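Local coordinates for protein GDP-L-fucose synthase (Campylobacter jejuni subsp. jejuni serotype O:2, PDB 7M13) that binds NADPH and probably serves as a GDP-D-glycero-L-gluco-heptose synthase, an NADP-dependent oxidoreductase of capsular polysaccharide biosynthesis, at residues Cys321-Ile324 with His325-Trp329; Asp265-Asp269 with Arg270-Asn274. One frame throughout, in Å; residues are numbered along the deposited sequence.

Contact 1 (Cys321-Ile324 with His325-Trp329); sequences CSKI and HSLGW
The H325 imidazole carries C321 on one face. The carbonyl C321 O sits 3.1 Å above the ring plane, displaced toward the rim on the CG side. C321 CB covers the ring further out, 4.2 Å from the ring centroid, as a CH-pi contact. At the edge, in the ring plane, lies W329 O. The H325 ring stays near C321 O because H325 CG is anti to its own carbonyl carbon (chi1 -67°). The same C321 O accepts the H325 N-H, a nearly straight bond of 166°. The indole of W329 meets I324 obliquely, with CE3 3.8 Å from I324 CG1. I324 also rests on V253 of helix 247-260, as does W329.

S326 adds a side-chain bond to this short helix. Its OG sits between the backbone N and the carbonyl carbon (chi1 78°), from where it reaches back and donates to K323 O at 2.6 Å. K323 and L327 run side by side, K323 CG to L327 CD1 4.2 Å. The extended K323 chain ends at H276 O, which takes its NZ.

I324 O collects N-H groups at the helix end: W329 N at 3.3 Å, and weakly G328 N and L327 N. C321 is the N-cap. G328, with positive phi, also donates to H325 O at 3.0 Å; with W329 N to I324 O this makes a Schellman motif.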
loop_
_atom_site.group_PDB
_atom_site.type_symbol
_atom_site.label_atom_id
_atom_site.label_comp_id
_atom_site.label_asym_id
_atom_site.label_seq_id
_atom_site.Cartn_x
_atom_site.Cartn_y
_atom_site.Cartn_z
ATOM N N CYS B 321 -0.537 -24.392 1.014
ATOM C CA CYS B 321 0.932 -24.429 1.182
ATOM C C CYS B 321 1.593 -25.249 0.079
ATOM O O CYS B 321 2.743 -25.693 0.256
ATOM C CB CYS B 321 1.274 -24.939 2.564
ATOM S SG CYS B 321 0.834 -23.735 3.852
ATOM N N SER B 322 0.926 -25.483 -1.042
ATOM C CA SER B 322 1.524 -26.247 -2.166
ATOM C C SER B 322 2.845 -25.617 -2.633
ATOM O O SER B 322 3.814 -26.335 -2.952
ATOM C CB SER B 322 0.550 -26.402 -3.315
ATOM O OG SER B 322 -0.630 -27.066 -2.884
ATOM N N LYS B 323 2.948 -24.280 -2.670
ATOM C CA LYS B 323 4.143 -23.638 -3.252
ATOM C C LYS B 323 5.333 -23.848 -2.304
ATOM O O LYS B 323 6.398 -24.242 -2.762
ATOM C CB LYS B 323 3.837 -22.167 -3.506
ATOM C CG LYS B 323 4.968 -21.338 -4.042
ATOM C CD LYS B 323 4.476 -19.888 -4.132
ATOM C CE LYS B 323 5.393 -18.924 -4.815
ATOM N NZ LYS B 323 4.628 -17.667 -5.013
ATOM N N ILE B 324 5.158 -23.639 -0.998
ATOM C CA ILE B 324 6.298 -23.886 -0.083
ATOM C C ILE B 324 6.644 -25.357 -0.092
ATOM O O ILE B 324 7.822 -25.679 -0.020
ATOM C CB ILE B 324 6.083 -23.310 1.322
ATOM C CG1 ILE B 324 7.377 -23.371 2.145
ATOM C CG2 ILE B 324 4.930 -23.949 2.060
ATOM C CD1 ILE B 324 8.509 -22.468 1.658
ATOM N N HIS B 325 5.665 -26.248 -0.152
ATOM C CA HIS B 325 5.998 -27.697 -0.250
ATOM C C HIS B 325 6.860 -27.961 -1.485
ATOM O O HIS B 325 7.855 -28.702 -1.357
ATOM C CB HIS B 325 4.734 -28.544 -0.296
ATOM C CG HIS B 325 3.951 -28.510 0.954
ATOM N ND1 HIS B 325 2.640 -28.900 0.953
ATOM C CD2 HIS B 325 4.252 -28.130 2.220
ATOM C CE1 HIS B 325 2.163 -28.787 2.169
ATOM N NE2 HIS B 325 3.146 -28.319 2.979
ATOM N N SER B 326 6.550 -27.340 -2.612
ATOM C CA SER B 326 7.255 -27.528 -3.904
ATOM C C SER B 326 8.685 -27.013 -3.802
ATOM O O SER B 326 9.565 -27.497 -4.534
ATOM C CB SER B 326 6.487 -26.866 -5.030
ATOM O OG SER B 326 6.679 -25.455 -5.070
ATOM N N LEU B 327 8.907 -26.042 -2.905
ATOM C CA LEU B 327 10.220 -25.387 -2.708
ATOM C C LEU B 327 11.009 -26.143 -1.646
ATOM O O LEU B 327 12.185 -25.786 -1.471
ATOM C CB LEU B 327 10.015 -23.922 -2.327
ATOM C CG LEU B 327 9.502 -23.047 -3.462
ATOM C CD1 LEU B 327 9.003 -21.713 -2.940
ATOM C CD2 LEU B 327 10.615 -22.808 -4.476
ATOM N N GLY B 328 10.411 -27.172 -1.048
ATOM C CA GLY B 328 11.155 -28.177 -0.273
ATOM C C GLY B 328 11.038 -28.050 1.228
ATOM O O GLY B 328 11.883 -28.649 1.934
ATOM N N TRP B 329 10.009 -27.378 1.736
ATOM C CA TRP B 329 9.741 -27.314 3.184
ATOM C C TRP B 329 8.310 -27.756 3.486
ATOM O O TRP B 329 7.370 -27.324 2.790
ATOM C CB TRP B 329 9.991 -25.904 3.761
ATOM C CG TRP B 329 9.675 -25.833 5.227
ATOM C CD1 TRP B 329 10.557 -26.057 6.247
ATOM C CD2 TRP B 329 8.406 -25.597 5.860
ATOM N NE1 TRP B 329 9.917 -25.948 7.449
ATOM C CE2 TRP B 329 8.613 -25.634 7.254
ATOM C CE3 TRP B 329 7.133 -25.249 5.389
ATOM C CZ2 TRP B 329 7.582 -25.423 8.172
ATOM C CZ3 TRP B 329 6.117 -25.042 6.295
ATOM C CH2 TRP B 329 6.350 -25.085 7.668
#

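Contact 2 (Asp265-Asp269 with Arg270-Asn274); sequences DLIKD and RKSKN
I267 and R270 begin and end a type II beta turn with K268 and D269 at its corners. The turn follows the weakly bonded helix about 265-266. No I267 O to R270 N bond is formed; I267 O and R270 O come within 3.0 Å of each other, two acceptors without a bond. Just beyond, S272 is the centre of an inverse gamma turn, with a weak backbone bond from K273 N to K271 O.

Van der Waals contact is made by two side chains. I267 CG2 lies against the hydroxyl of S272, 3.5 Å from OG, and CB of I267 touches the same oxygen. R270 CB comes 3.5 Å from L266 O. The R270 chain is extended from CG to NE and carries the guanidinium away from the turn, to K323 and S326 on helix 322-326.

Contacts to the second subunit come from the far end. K273 NZ makes a salt bridge to D132 of that subunit, and S272 O accepts from its Y135 hydroxyl.

Polar contact across the turn runs through one water. It donates to D265 O at 2.8 Å and to K268 O at 2.5 Å. R270 NH1 gives it a weak bond, 3.4 Å long, with the water oxygen at the guanidinium edge, in plane.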
loop_
_atom_site.group_PDB
_atom_site.type_symbol
_atom_site.label_atom_id
_atom_site.label_comp_id
_atom_site.label_asym_id
_atom_site.label_seq_id
_atom_site.Cartn_x
_atom_site.Cartn_y
_atom_site.Cartn_z
ATOM N N ASP B 265 14.217 -18.450 -7.760
ATOM C CA ASP B 265 13.429 -19.706 -7.597
ATOM C C ASP B 265 11.930 -19.419 -7.704
ATOM O O ASP B 265 11.149 -20.340 -8.000
ATOM C CB ASP B 265 13.770 -20.418 -6.297
ATOM C CG ASP B 265 15.248 -20.778 -6.177
ATOM O OD1 ASP B 265 15.828 -21.290 -7.189
ATOM O OD2 ASP B 265 15.843 -20.524 -5.118
ATOM N N LEU B 266 11.511 -18.192 -7.398
ATOM C CA LEU B 266 10.080 -17.833 -7.326
ATOM C C LEU B 266 9.543 -17.327 -8.658
ATOM O O LEU B 266 8.318 -17.167 -8.773
ATOM C CB LEU B 266 9.930 -16.754 -6.243
ATOM C CG LEU B 266 10.354 -17.234 -4.866
ATOM C CD1 LEU B 266 10.388 -16.078 -3.876
ATOM C CD2 LEU B 266 9.426 -18.319 -4.352
ATOM N N ILE B 267 10.404 -17.030 -9.623
ATOM C CA ILE B 267 9.914 -16.584 -10.953
ATOM C C ILE B 267 10.318 -17.626 -12.010
ATOM O O ILE B 267 10.099 -17.345 -13.182
ATOM C CB ILE B 267 10.441 -15.178 -11.259
ATOM C CG1 ILE B 267 11.954 -15.183 -11.477
ATOM C CG2 ILE B 267 10.009 -14.225 -10.159
ATOM C CD1 ILE B 267 12.522 -13.875 -11.961
ATOM N N LYS B 268 10.914 -18.748 -11.595
ATOM C CA LYS B 268 11.188 -19.919 -12.478
ATOM C C LYS B 268 9.850 -20.559 -12.868
ATOM O O LYS B 268 9.186 -21.139 -11.978
ATOM C CB LYS B 268 12.104 -20.923 -11.772
ATOM C CG LYS B 268 12.684 -22.010 -12.669
ATOM C CD LYS B 268 13.842 -22.751 -12.029
ATOM C CE LYS B 268 15.029 -21.855 -11.722
ATOM N NZ LYS B 268 16.170 -22.624 -11.165
ATOM N N ASP B 269 9.461 -20.428 -14.145
ATOM C CA ASP B 269 8.190 -20.963 -14.711
ATOM C C ASP B 269 6.994 -20.473 -13.883
ATOM O O ASP B 269 5.982 -21.196 -13.808
ATOM C CB ASP B 269 8.214 -22.494 -14.781
ATOM C CG ASP B 269 9.450 -23.059 -15.466
ATOM O OD1 ASP B 269 9.886 -22.465 -16.480
ATOM O OD2 ASP B 269 9.976 -24.078 -14.972
ATOM N N ARG B 270 7.112 -19.290 -13.275
ATOM C CA ARG B 270 6.019 -18.587 -12.547
ATOM C C ARG B 270 6.074 -17.121 -12.979
ATOM O O ARG B 270 7.166 -16.683 -13.340
ATOM C CB ARG B 270 6.184 -18.730 -11.026
ATOM C CG ARG B 270 5.734 -20.073 -10.459
ATOM C CD ARG B 270 5.842 -20.168 -8.941
ATOM N NE ARG B 270 4.957 -21.175 -8.353
ATOM C CZ ARG B 270 5.342 -22.359 -7.872
ATOM N NH1 ARG B 270 6.615 -22.717 -7.895
ATOM N NH2 ARG B 270 4.451 -23.188 -7.355
ATOM N N LYS B 271 4.942 -16.407 -12.956
ATOM C CA LYS B 271 4.879 -14.950 -13.258
ATOM C C LYS B 271 5.717 -14.179 -12.214
ATOM O O LYS B 271 5.882 -14.702 -11.082
ATOM C CB LYS B 271 3.411 -14.510 -13.315
ATOM C CG LYS B 271 2.608 -15.115 -14.461
ATOM C CD LYS B 271 1.133 -15.301 -14.154
ATOM C CE LYS B 271 0.413 -14.004 -13.835
ATOM N NZ LYS B 271 -1.043 -14.121 -14.089
ATOM N N SER B 272 6.264 -13.015 -12.598
ATOM C CA SER B 272 6.980 -12.053 -11.719
ATOM C C SER B 272 5.934 -11.191 -10.997
ATOM O O SER B 272 5.958 -9.975 -11.099
ATOM C CB SER B 272 7.966 -11.248 -12.486
ATOM O OG SER B 272 9.068 -12.094 -12.833
ATOM N N LYS B 273 5.014 -11.856 -10.320
ATOM C CA LYS B 273 3.950 -11.251 -9.492
ATOM C C LYS B 273 3.533 -12.341 -8.526
ATOM O O LYS B 273 3.683 -13.533 -8.865
ATOM C CB LYS B 273 2.733 -10.803 -10.305
ATOM C CG LYS B 273 1.744 -9.943 -9.551
ATOM C CD LYS B 273 0.646 -9.395 -10.473
ATOM C CE LYS B 273 -0.328 -10.461 -10.925
ATOM N NZ LYS B 273 -1.563 -9.854 -11.483
ATOM N N ASN B 274 2.988 -11.977 -7.369
ATOM C CA ASN B 274 2.526 -12.941 -6.357
ATOM C C ASN B 274 3.683 -13.879 -6.011
ATOM O O ASN B 274 3.497 -15.118 -5.910
ATOM C CB ASN B 274 1.276 -13.671 -6.843
ATOM C CG ASN B 274 0.110 -12.717 -7.010
ATOM O OD1 ASN B 274 -0.111 -11.839 -6.183
ATOM N ND2 ASN B 274 -0.661 -12.898 -8.075
HETATM O O HOH W 1 8.869 -20.724 -9.536
#

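Overall arrangement
Contact 2 comes first along the chain. It shapes the tight turn at the start of the loop between helix 263-266 and strand 277-278. Contact 1 follows much later and shapes helix 322-326 and its C-terminal end. The two are in series: neither encloses the other and they do not cross. Their centres lie about 14 Å apart, on the same side of the chain's centre, and they touch. L327 packs on L266, while K323 reaches the 270-274 segment at N274 O. Together they join helix 322-326 to the loop after helix 263-266. Contact 1 also leans on helix 247-260, and contact 2 meets the second subunit.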